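Local coordinates for protein polyhedrin (Antheraea mylitta cypovirus 4, PDB 5A8S) that forms the crystalline matrix of polyhedra, the micron-sized insect virus occlusion bodies that probably embed and protect cypovirus particles outside the host, at residues N193-N196 / Q202-T205; Y32-M37 / N121-W126; T83-H86 / G90-Y93. All coordinates share one frame; numbering follows the deposited sequence.

Contact 1 of 3, residues N193-N196 / Q202-T205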
ATOM      1  N   ASN A 193     -13.126 -21.944   5.590  1.00  8.73           N
ATOM      2  CA  ASN A 193     -12.031 -21.059   5.192  1.00 10.80           C
ATOM      3  C   ASN A 193     -12.593 -19.735   4.683  1.00  9.59           C
ATOM      4  O   ASN A 193     -13.193 -19.685   3.607  1.00  6.21           O
ATOM      5  CB  ASN A 193     -11.187 -21.722   4.096  1.00  5.90           C
ATOM      6  CG  ASN A 193      -9.916 -20.942   3.771  1.00 12.28           C
ATOM      7  OD1 ASN A 193      -9.762 -19.782   4.164  1.00  9.67           O
ATOM      8  ND2 ASN A 193      -8.997 -21.580   3.047  1.00 10.07           N
ATOM      9  N   ARG A 194     -12.413 -18.662   5.453  1.00  7.58           N
ATOM     10  CA  ARG A 194     -12.995 -17.376   5.078  1.00  6.99           C
ATOM     11  C   ARG A 194     -12.267 -16.751   3.886  1.00  4.37           C
ATOM     12  O   ARG A 194     -12.745 -15.767   3.303  1.00  9.17           O
ATOM     13  CB  ARG A 194     -13.041 -16.422   6.271  1.00 12.36           C
ATOM     14  CG  ARG A 194     -14.209 -16.721   7.239  1.00  7.03           C
ATOM     15  CD  ARG A 194     -14.357 -15.637   8.295  1.00 11.76           C
ATOM     16  NE  ARG A 194     -14.742 -14.381   7.669  1.00 11.05           N
ATOM     17  CZ  ARG A 194     -14.045 -13.254   7.735  1.00 14.16           C
ATOM     18  NH1 ARG A 194     -12.913 -13.195   8.435  1.00 10.88           N
ATOM     19  NH2 ARG A 194     -14.488 -12.177   7.096  1.00 12.07           N
ATOM     20  N   PHE A 195     -11.121 -17.323   3.526  1.00  5.94           N
ATOM     21  CA  PHE A 195     -10.385 -16.914   2.321  1.00  8.75           C
ATOM     22  C   PHE A 195     -10.787 -17.771   1.117  1.00 10.48           C
ATOM     23  O   PHE A 195     -10.142 -17.742   0.072  1.00 10.05           O
ATOM     24  CB  PHE A 195      -8.868 -17.012   2.551  1.00 11.20           C
ATOM     25  CG  PHE A 195      -8.362 -16.100   3.638  1.00 11.04           C
ATOM     26  CD1 PHE A 195      -8.474 -16.463   4.972  1.00  9.61           C
ATOM     27  CD2 PHE A 195      -7.793 -14.870   3.324  1.00 10.31           C
ATOM     28  CE1 PHE A 195      -8.027 -15.628   5.979  1.00 10.64           C
ATOM     29  CE2 PHE A 195      -7.330 -14.026   4.328  1.00  7.33           C
ATOM     30  CZ  PHE A 195      -7.455 -14.406   5.667  1.00  8.05           C
ATOM     31  N   ASN A 196     -11.869 -18.524   1.269  1.00 11.35           N
ATOM     32  CA  ASN A 196     -12.278 -19.478   0.259  1.00 12.90           C
ATOM     33  C   ASN A 196     -13.675 -19.188  -0.268  1.00 15.39           C
ATOM     34  O   ASN A 196     -14.551 -18.734   0.467  1.00 11.10           O
ATOM     35  CB  ASN A 196     -12.237 -20.886   0.843  1.00  7.77           C
ATOM     36  CG  ASN A 196     -12.803 -21.920  -0.105  1.00 17.19           C
ATOM     37  OD1 ASN A 196     -13.783 -22.606   0.202  1.00 20.16           O
ATOM     38  ND2 ASN A 196     -12.199 -22.021  -1.278  1.00 13.86           N
ATOM     39  N   GLN A 202     -15.567 -10.543   1.184  1.00  8.79           N
ATOM     40  CA  GLN A 202     -15.625  -9.718   2.386  1.00  8.88           C
ATOM     41  C   GLN A 202     -14.271  -9.720   3.072  1.00  8.95           C
ATOM     42  O   GLN A 202     -13.788  -8.682   3.516  1.00  9.13           O
ATOM     43  CB  GLN A 202     -16.681 -10.236   3.363  1.00 11.81           C
ATOM     44  CG  GLN A 202     -16.722  -9.462   4.688  1.00 12.78           C
ATOM     45  CD  GLN A 202     -17.883  -9.876   5.578  1.00 15.43           C
ATOM     46  OE1 GLN A 202     -18.882 -10.406   5.104  1.00 12.02           O
ATOM     47  NE2 GLN A 202     -17.754  -9.639   6.873  1.00 14.15           N
ATOM     48  N   THR A 203     -13.675 -10.901   3.182  1.00  7.57           N
ATOM     49  CA  THR A 203     -12.408 -11.063   3.880  1.00  9.44           C
ATOM     50  C   THR A 203     -11.332 -10.192   3.225  1.00 14.46           C
ATOM     51  O   THR A 203     -10.471  -9.622   3.893  1.00 11.03           O
ATOM     52  CB  THR A 203     -11.996 -12.535   3.857  1.00  6.08           C
ATOM     53  OG1 THR A 203     -13.047 -13.323   4.441  1.00  9.97           O
ATOM     54  CG2 THR A 203     -10.694 -12.755   4.624  1.00 10.20           C
ATOM     55  N   LEU A 204     -11.411 -10.074   1.908  1.00  6.84           N
ATOM     56  CA  LEU A 204     -10.423  -9.346   1.140  1.00  8.35           C
ATOM     57  C   LEU A 204     -10.716  -7.848   1.202  1.00  8.25           C
ATOM     58  O   LEU A 204      -9.859  -7.062   1.566  1.00 10.51           O
ATOM     59  CB  LEU A 204     -10.431  -9.830  -0.309  1.00 10.19           C
ATOM     60  CG  LEU A 204      -9.635  -9.009  -1.330  1.00  9.05           C
ATOM     61  CD1 LEU A 204      -8.153  -9.147  -1.064  1.00  7.00           C
ATOM     62  CD2 LEU A 204      -9.976  -9.432  -2.767  1.00  7.32           C
ATOM     63  N   THR A 205     -11.940  -7.453   0.881  1.00  8.92           N
ATOM     64  CA  THR A 205     -12.223  -6.035   0.668  1.00  7.60           C
ATOM     65  C   THR A 205     -12.455  -5.274   1.971  1.00 11.03           C
ATOM     66  O   THR A 205     -12.275  -4.061   2.029  1.00 10.16           O
ATOM     67  CB  THR A 205     -13.423  -5.850  -0.283  1.00 10.51           C
ATOM     68  OG1 THR A 205     -14.599  -6.430   0.296  1.00  7.34           O
ATOM     69  CG2 THR A 205     -13.140  -6.509  -1.631  1.00  9.80           C
TER

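Contact 2 of 3, residues Y32-M37 / N121-W126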
ATOM      1  N   TYR A  32     -12.569 -12.827  18.868  1.00 11.61           N
ATOM      2  CA  TYR A  32     -12.679 -14.087  18.121  1.00 11.65           C
ATOM      3  C   TYR A  32     -13.861 -14.118  17.135  1.00  9.86           C
ATOM      4  O   TYR A  32     -14.010 -15.077  16.374  1.00 13.93           O
ATOM      5  CB  TYR A  32     -12.820 -15.271  19.084  1.00 10.97           C
ATOM      6  CG  TYR A  32     -11.689 -15.396  20.079  1.00 11.84           C
ATOM      7  CD1 TYR A  32     -10.361 -15.306  19.673  1.00 11.44           C
ATOM      8  CD2 TYR A  32     -11.948 -15.602  21.425  1.00 12.86           C
ATOM      9  CE1 TYR A  32      -9.327 -15.419  20.588  1.00 17.64           C
ATOM     10  CE2 TYR A  32     -10.927 -15.715  22.343  1.00 12.92           C
ATOM     11  CZ  TYR A  32      -9.617 -15.622  21.921  1.00 13.94           C
ATOM     12  OH  TYR A  32      -8.602 -15.736  22.845  1.00 15.80           O
ATOM     13  N   VAL A  33     -14.713 -13.101  17.150  1.00  8.72           N
ATOM     14  CA  VAL A  33     -15.783 -13.035  16.159  1.00 12.42           C
ATOM     15  C   VAL A  33     -15.121 -12.566  14.873  1.00 14.02           C
ATOM     16  O   VAL A  33     -14.550 -11.478  14.839  1.00 16.41           O
ATOM     17  CB  VAL A  33     -16.904 -12.060  16.576  1.00  8.20           C
ATOM     18  CG1 VAL A  33     -17.985 -11.983  15.501  1.00 11.59           C
ATOM     19  CG2 VAL A  33     -17.520 -12.476  17.919  1.00 11.39           C
ATOM     20  N   GLN A  34     -15.159 -13.387  13.827  1.00 10.00           N
ATOM     21  CA  GLN A  34     -14.407 -13.075  12.608  1.00 10.25           C
ATOM     22  C   GLN A  34     -14.772 -11.690  12.063  1.00 16.59           C
ATOM     23  O   GLN A  34     -15.918 -11.253  12.171  1.00 13.76           O
ATOM     24  CB  GLN A  34     -14.610 -14.164  11.550  1.00  8.17           C
ATOM     25  CG  GLN A  34     -14.057 -15.529  11.979  1.00  9.94           C
ATOM     26  CD  GLN A  34     -12.574 -15.710  11.666  1.00 17.79           C
ATOM     27  OE1 GLN A  34     -12.032 -15.068  10.760  1.00 12.15           O
ATOM     28  NE2 GLN A  34     -11.914 -16.599  12.409  1.00 12.90           N
ATOM     29  N   ASP A  35     -13.772 -11.017  11.492  1.00 10.98           N
ATOM     30  CA  ASP A  35     -13.851  -9.614  11.065  1.00  9.16           C
ATOM     31  C   ASP A  35     -13.878  -8.612  12.233  1.00 17.32           C
ATOM     32  O   ASP A  35     -14.137  -7.425  12.037  1.00 16.37           O
ATOM     33  CB  ASP A  35     -15.021  -9.361  10.098  1.00 10.80           C
ATOM     34  CG  ASP A  35     -14.551  -8.905   8.712  1.00 24.18           C
ATOM     35  OD1 ASP A  35     -13.359  -8.578   8.540  1.00 20.30           O
ATOM     36  OD2 ASP A  35     -15.380  -8.846   7.784  1.00 25.03           O
ATOM     37  N   ALA A  36     -13.596  -9.093  13.439  1.00 12.20           N
ATOM     38  CA  ALA A  36     -13.224  -8.212  14.542  1.00 13.22           C
ATOM     39  C   ALA A  36     -11.816  -7.708  14.267  1.00 13.26           C
ATOM     40  O   ALA A  36     -11.066  -8.330  13.518  1.00 12.53           O
ATOM     41  CB  ALA A  36     -13.259  -8.960  15.862  1.00 11.76           C
ATOM     42  N   MET A  37     -11.442  -6.589  14.872  1.00 12.74           N
ATOM     43  CA  MET A  37     -10.091  -6.065  14.694  1.00 10.73           C
ATOM     44  C   MET A  37      -9.038  -6.949  15.378  1.00  8.77           C
ATOM     45  O   MET A  37      -9.283  -7.560  16.424  1.00  8.80           O
ATOM     46  CB  MET A  37     -10.004  -4.624  15.227  1.00  7.77           C
ATOM     47  CG  MET A  37     -10.928  -3.658  14.484  1.00 10.29           C
ATOM     48  SD  MET A  37     -10.601  -3.652  12.701  1.00 15.44           S
ATOM     49  CE  MET A  37      -9.034  -2.815  12.657  1.00 17.58           C
ATOM     50  N   ASN A 121      -1.709  -9.429  18.514  1.00  6.85           N
ATOM     51  CA  ASN A 121      -2.846  -9.460  19.431  1.00  9.96           C
ATOM     52  C   ASN A 121      -4.174  -9.710  18.737  1.00  7.82           C
ATOM     53  O   ASN A 121      -4.483  -9.072  17.743  1.00  7.15           O
ATOM     54  CB  ASN A 121      -2.950  -8.138  20.199  1.00  7.82           C
ATOM     55  CG  ASN A 121      -1.623  -7.707  20.805  1.00 10.09           C
ATOM     56  OD1 ASN A 121      -1.345  -7.980  21.970  1.00  8.05           O
ATOM     57  ND2 ASN A 121      -0.806  -7.021  20.014  1.00 10.15           N
ATOM     58  N   GLY A 122      -4.965 -10.618  19.299  1.00  6.03           N
ATOM     59  CA  GLY A 122      -6.289 -10.917  18.784  1.00  9.66           C
ATOM     60  C   GLY A 122      -6.443 -12.357  18.336  1.00  7.85           C
ATOM     61  O   GLY A 122      -5.704 -13.239  18.785  1.00  7.53           O
ATOM     62  N   ASN A 123      -7.400 -12.575  17.431  1.00  7.05           N
ATOM     63  CA  ASN A 123      -7.739 -13.895  16.927  1.00  8.94           C
ATOM     64  C   ASN A 123      -6.769 -14.316  15.832  1.00  6.86           C
ATOM     65  O   ASN A 123      -7.171 -14.676  14.733  1.00 11.61           O
ATOM     66  CB  ASN A 123      -9.165 -13.874  16.375  1.00 11.69           C
ATOM     67  CG  ASN A 123      -9.681 -15.254  16.048  1.00 13.62           C
ATOM     68  OD1 ASN A 123      -9.252 -16.245  16.641  1.00 10.59           O
ATOM     69  ND2 ASN A 123     -10.602 -15.330  15.090  1.00 15.50           N
ATOM     70  N   ILE A 124      -5.483 -14.261  16.139  1.00  9.17           N
ATOM     71  CA  ILE A 124      -4.461 -14.512  15.137  1.00  7.49           C
ATOM     72  C   ILE A 124      -4.220 -16.016  14.968  1.00 12.63           C
ATOM     73  O   ILE A 124      -4.395 -16.785  15.900  1.00  5.79           O
ATOM     74  CB  ILE A 124      -3.183 -13.746  15.518  1.00 14.59           C
ATOM     75  CG1 ILE A 124      -3.378 -12.258  15.183  1.00 18.86           C
ATOM     76  CG2 ILE A 124      -1.964 -14.296  14.784  1.00  7.57           C
ATOM     77  CD1 ILE A 124      -2.465 -11.333  15.922  1.00 19.16           C
ATOM     78  N   ASP A 125      -3.877 -16.441  13.752  1.00 10.17           N
ATOM     79  CA  ASP A 125      -3.456 -17.818  13.522  1.00  7.18           C
ATOM     80  C   ASP A 125      -2.019 -17.928  14.025  1.00  7.38           C
ATOM     81  O   ASP A 125      -1.082 -17.550  13.323  1.00  9.31           O
ATOM     82  CB  ASP A 125      -3.545 -18.171  12.033  1.00 12.94           C
ATOM     83  CG  ASP A 125      -2.855 -19.487  11.696  1.00 15.28           C
ATOM     84  OD1 ASP A 125      -2.496 -20.230  12.632  1.00 13.89           O
ATOM     85  OD2 ASP A 125      -2.674 -19.782  10.493  1.00 14.70           O
ATOM     86  N   TRP A 126      -1.856 -18.420  15.247  1.00  9.30           N
ATOM     87  CA  TRP A 126      -0.530 -18.471  15.878  1.00 12.96           C
ATOM     88  C   TRP A 126       0.427 -19.427  15.179  1.00 11.31           C
ATOM     89  O   TRP A 126       1.635 -19.326  15.350  1.00  8.98           O
ATOM     90  CB  TRP A 126      -0.647 -18.846  17.354  1.00  9.90           C
ATOM     91  CG  TRP A 126      -1.476 -17.875  18.114  1.00 11.02           C
ATOM     92  CD1 TRP A 126      -2.653 -18.123  18.756  1.00  8.21           C
ATOM     93  CD2 TRP A 126      -1.205 -16.481  18.287  1.00 12.76           C
ATOM     94  NE1 TRP A 126      -3.128 -16.963  19.334  1.00 10.71           N
ATOM     95  CE2 TRP A 126      -2.254 -15.943  19.059  1.00 13.18           C
ATOM     96  CE3 TRP A 126      -0.172 -15.636  17.867  1.00 12.08           C
ATOM     97  CZ2 TRP A 126      -2.302 -14.594  19.415  1.00 13.06           C
ATOM     98  CZ3 TRP A 126      -0.215 -14.306  18.227  1.00 15.58           C
ATOM     99  CH2 TRP A 126      -1.275 -13.795  18.993  1.00 12.61           C
TER
HETATM  100  O   HOH W   1     -11.589 -12.745  14.367  1.00 18.40           O
HETATM  101  O   HOH W   2      -9.149 -10.369  16.791  1.00  9.71           O

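Contact 3 of 3, residues T83-H86 / G90-Y93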
ATOM      1  N   THR A  83      18.985  13.246   4.410  1.00 24.26           N
ATOM      2  CA  THR A  83      19.788  12.783   3.285  1.00 21.09           C
ATOM      3  C   THR A  83      19.192  13.207   1.944  1.00 10.40           C
ATOM      4  O   THR A  83      18.283  12.552   1.436  1.00 25.45           O
ATOM      5  CB  THR A  83      19.870  11.234   3.301  1.00 29.43           C
ATOM      6  OG1 THR A  83      20.530  10.778   4.500  1.00 16.67           O
ATOM      7  CG2 THR A  83      20.600  10.712   2.061  1.00 15.40           C
ATOM      8  N   ASN A  84      19.689  14.307   1.384  1.00 13.46           N
ATOM      9  CA  ASN A  84      19.283  14.727   0.046  1.00 10.93           C
ATOM     10  C   ASN A  84      19.994  13.843  -0.974  1.00 15.16           C
ATOM     11  O   ASN A  84      21.207  13.893  -1.090  1.00 12.42           O
ATOM     12  CB  ASN A  84      19.640  16.193  -0.178  1.00 21.64           C
ATOM     13  CG  ASN A  84      19.204  16.702  -1.540  1.00 19.46           C
ATOM     14  OD1 ASN A  84      19.158  15.951  -2.519  1.00 27.15           O
ATOM     15  ND2 ASN A  84      18.890  17.986  -1.613  1.00 30.64           N
ATOM     16  N   THR A  85      19.242  13.033  -1.709  1.00 14.65           N
ATOM     17  CA  THR A  85      19.857  11.972  -2.505  1.00 12.61           C
ATOM     18  C   THR A  85      20.593  12.475  -3.738  1.00 13.17           C
ATOM     19  O   THR A  85      21.192  11.682  -4.465  1.00 12.44           O
ATOM     20  CB  THR A  85      18.834  10.895  -2.933  1.00 15.57           C
ATOM     21  OG1 THR A  85      17.733  11.507  -3.623  1.00 12.39           O
ATOM     22  CG2 THR A  85      18.320  10.142  -1.707  1.00 15.51           C
ATOM     23  N   HIS A  86      20.553  13.783  -3.980  1.00 10.07           N
ATOM     24  CA  HIS A  86      21.292  14.348  -5.100  1.00 13.02           C
ATOM     25  C   HIS A  86      22.723  14.715  -4.703  1.00 15.14           C
ATOM     26  O   HIS A  86      23.566  14.929  -5.564  1.00 14.59           O
ATOM     27  CB  HIS A  86      20.587  15.576  -5.672  1.00 12.80           C
ATOM     28  CG  HIS A  86      20.845  15.772  -7.133  1.00 14.12           C
ATOM     29  ND1 HIS A  86      21.912  16.503  -7.609  1.00 22.76           N
ATOM     30  CD2 HIS A  86      20.200  15.294  -8.227  1.00 13.91           C
ATOM     31  CE1 HIS A  86      21.898  16.489  -8.929  1.00 15.65           C
ATOM     32  NE2 HIS A  86      20.867  15.766  -9.330  1.00 19.08           N
ATOM     33  N   GLY A  90      27.071  11.606   1.930  1.00 10.61           N
ATOM     34  CA  GLY A  90      26.004  11.386   2.892  1.00  7.59           C
ATOM     35  C   GLY A  90      24.991  10.311   2.526  1.00 11.37           C
ATOM     36  O   GLY A  90      23.955  10.186   3.180  1.00 10.95           O
ATOM     37  N   GLN A  91      25.282   9.520   1.498  1.00  9.56           N
ATOM     38  CA  GLN A  91      24.350   8.484   1.056  1.00  7.71           C
ATOM     39  C   GLN A  91      24.624   7.174   1.790  1.00  8.96           C
ATOM     40  O   GLN A  91      25.225   6.260   1.241  1.00  9.99           O
ATOM     41  CB  GLN A  91      24.458   8.282  -0.451  1.00  8.79           C
ATOM     42  CG  GLN A  91      24.328   9.588  -1.239  1.00  9.99           C
ATOM     43  CD  GLN A  91      23.068  10.352  -0.890  1.00 12.15           C
ATOM     44  OE1 GLN A  91      22.020   9.763  -0.603  1.00 12.42           O
ATOM     45  NE2 GLN A  91      23.165  11.678  -0.896  1.00 12.53           N
ATOM     46  N   GLY A  92      24.184   7.092   3.040  1.00  8.31           N
ATOM     47  CA  GLY A  92      24.408   5.894   3.834  1.00  7.30           C
ATOM     48  C   GLY A  92      23.495   4.759   3.404  1.00  9.00           C
ATOM     49  O   GLY A  92      23.904   3.606   3.317  1.00  5.86           O
ATOM     50  N   TYR A  93      22.237   5.078   3.142  1.00  6.31           N
ATOM     51  CA  TYR A  93      21.300   4.067   2.669  1.00 10.88           C
ATOM     52  C   TYR A  93      21.799   3.422   1.372  1.00 10.34           C
ATOM     53  O   TYR A  93      21.807   2.198   1.242  1.00  7.39           O
ATOM     54  CB  TYR A  93      19.928   4.694   2.455  1.00 10.03           C
ATOM     55  CG  TYR A  93      18.981   3.863   1.616  1.00 13.09           C
ATOM     56  CD1 TYR A  93      18.309   2.757   2.150  1.00  8.24           C
ATOM     57  CD2 TYR A  93      18.736   4.204   0.293  1.00 10.17           C
ATOM     58  CE1 TYR A  93      17.418   2.010   1.361  1.00  8.67           C
ATOM     59  CE2 TYR A  93      17.871   3.481  -0.485  1.00  8.92           C
ATOM     60  CZ  TYR A  93      17.215   2.388   0.041  1.00 13.09           C
ATOM     61  OH  TYR A  93      16.349   1.703  -0.779  1.00 13.35           O
TER
HETATM   62  O   HOH W   3      21.686   7.799   4.491  1.00 14.13           O
HETATM   63  O   HOH W   4      23.112  11.608   5.243  1.00 26.41           O

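Contact 1 of 3, residues N193-N196 / Q202-T205
Thr203, on helix 200-205, presses its two branches into the type I beta turn formed by Asn193 to Asn196, so that a helix and the turn shortly before it close on each other. The hydroxyl branch lies 2.7 Å from the turn carbonyl, OG1 to Arg194 O, but Gln199 O, one helical turn back, is within reach of the same proton, and the two acceptors compete for it. The methyl branch goes the other way: CG2 sits over one face of the Phe195 ring, 3.7 Å from the centroid and 16° off the ring normal, a clear CH-pi contact. Both meetings follow from one rotamer, since with chi1 at -57° OG1 stays beside the backbone N while CG2 stands anti to it. A beta-branched residue carrying one polar and one apolar arm suits this place, where a carbonyl and an aromatic face lie side by side.

Arg194 folds back over the hydroxyl, its chain bent at chi3 (65°), and OG1 comes to lie above one face of the guanidinium. NH2 is 3.2 Å from Thr203 OG1, yet the angle is too poor for a hydrogen bond. NH1 forms a salt bridge to Asp60 OD1 and a hydrogen bond to Gln34 OE1, while NH2 has a long, weak ion pair with Asp35. Gln202 is extended, its NE2 approaching Arg194 NH2 obliquely and hydrogen-bonded to Asp35 OD2.

In the assembly of three subunits, Phe195 packs on Ala201 of the third subunit, while Leu204 meets Leu204 of both neighbouring copies. Within the turn itself, Asn193 suits the first position because its side chain makes an Asx turn: Phe195 N donates to Asn193 OD1 over 2.9 Å, arriving from above the carbonyl plane.

Contact 2 of 3, residues Y32-M37 / N121-W126
Tyr32 and Asn123 bring the two backbones together, their CA atoms 5.1 Å apart. From Val33 to Ala36 the chain makes a type II beta turn, closed by Ala36 N to Val33 O; across from it Asn123 is the centre of an inverse gamma turn. Gly122 has a positive phi (119°), and at its backbone angles a CB would jam against the preceding carbonyl, which calls for glycine.

The Asn123 side chain reaches across, CG anti to the backbone N (chi1 -170°), and sets its amide between two neighbours. Its OD1 approaches the edge of the Tyr32 ring, 3.4 Å from CD1, with ring and amide planes 77° apart, a placement consistent with a weak attraction between the oxygen and the ring's C-H edge. ND2 lies 3.2 Å from Gln34 NE2; both are donors, so they pack without bonding. Gln34 NE2 gives a proton to Arg187 O, and OE1 accepts from Arg194 NH1.

Segment 32-37 joins helix 15-29 to strand 38-45, whereas 121-126 runs from the end of strand 115-121 towards strand 130-134 of a separate three-stranded sheet; strands 38-45 and 115-121 are adjacent in one antiparallel sheet. Asparagine suits the junction because its amide nitrogen can donate to a water, 2.9 Å from Asn123 ND2, that also gives a weak bond to Val33 O. A second water accepts from Asn123 N and donates to Met37 O at 2.8 Å, bridging backbone to backbone. Arg148 of the second subunit binds Gln34 O, bringing a neighbouring copy against the turn.

Contact 3 of 3, residues T83-H86 / G90-Y93
Gln91 reaches back to the 83-86 segment and gives one NE2 proton to Asn84 O over 3.0 Å, at an N-H...O angle of 148°. The acceptor lies close to the glutamine's amide plane, whereas the nitrogen stands above the carbonyl plane of Asn84. The other amide atom, OE1, rests 3.2 Å from Thr83 CG2 and also touches Thr85 CA. A bend at chi2 (-54°) folds the glutamine chain so that its amide meets the backbone, and NE2 also donates to Arg87 O; a long side chain with two amide protons suits a spot flanked by two carbonyls.

In the next shell, a water donates to both Thr83 OG1 and Gly90 O, and a second donates to Thr83 OG1 while accepting from Tyr93 N. Thr83 OG1 is also hydrogen-bonded to Asp80 OD2. Gly90 and Gln91 form a G1 beta bulge opposite Ser103, with Gln91 at the N-cap position of helix 92-97. Asn84 shapes its own segment by an Asx turn, its OD1 accepting from His86 N. Farther out, Thr85 OG1 bonds Glu215 of the third subunit. The two bonds to carbonyls probably fix the rotation of the Gln91 amide and tell its nitrogen from its oxygen.

Contacts 1 and 2 are neighbours, their centres 14 Å apart, and they touch through two probable side-chain hydrogen bonds. Contact 3 is remote, its centre about 42 Å from that of contact 1 and about 41 Å from that of contact 2, on the opposite side of the chain's centre from contact 2. In sequence, contact 3 falls between the two segments of contact 2, and contact 1 follows both. Contact 2 sits where strands 38-45 and 115-121 of the large antiparallel sheet meet their loops, while contacts 1 and 3 involve the short helices 200-205 and 92-97. Contacts 1 and 2 both touch the second subunit and contacts 1 and 3 the third, consistent with parts that join the three-chain assembly.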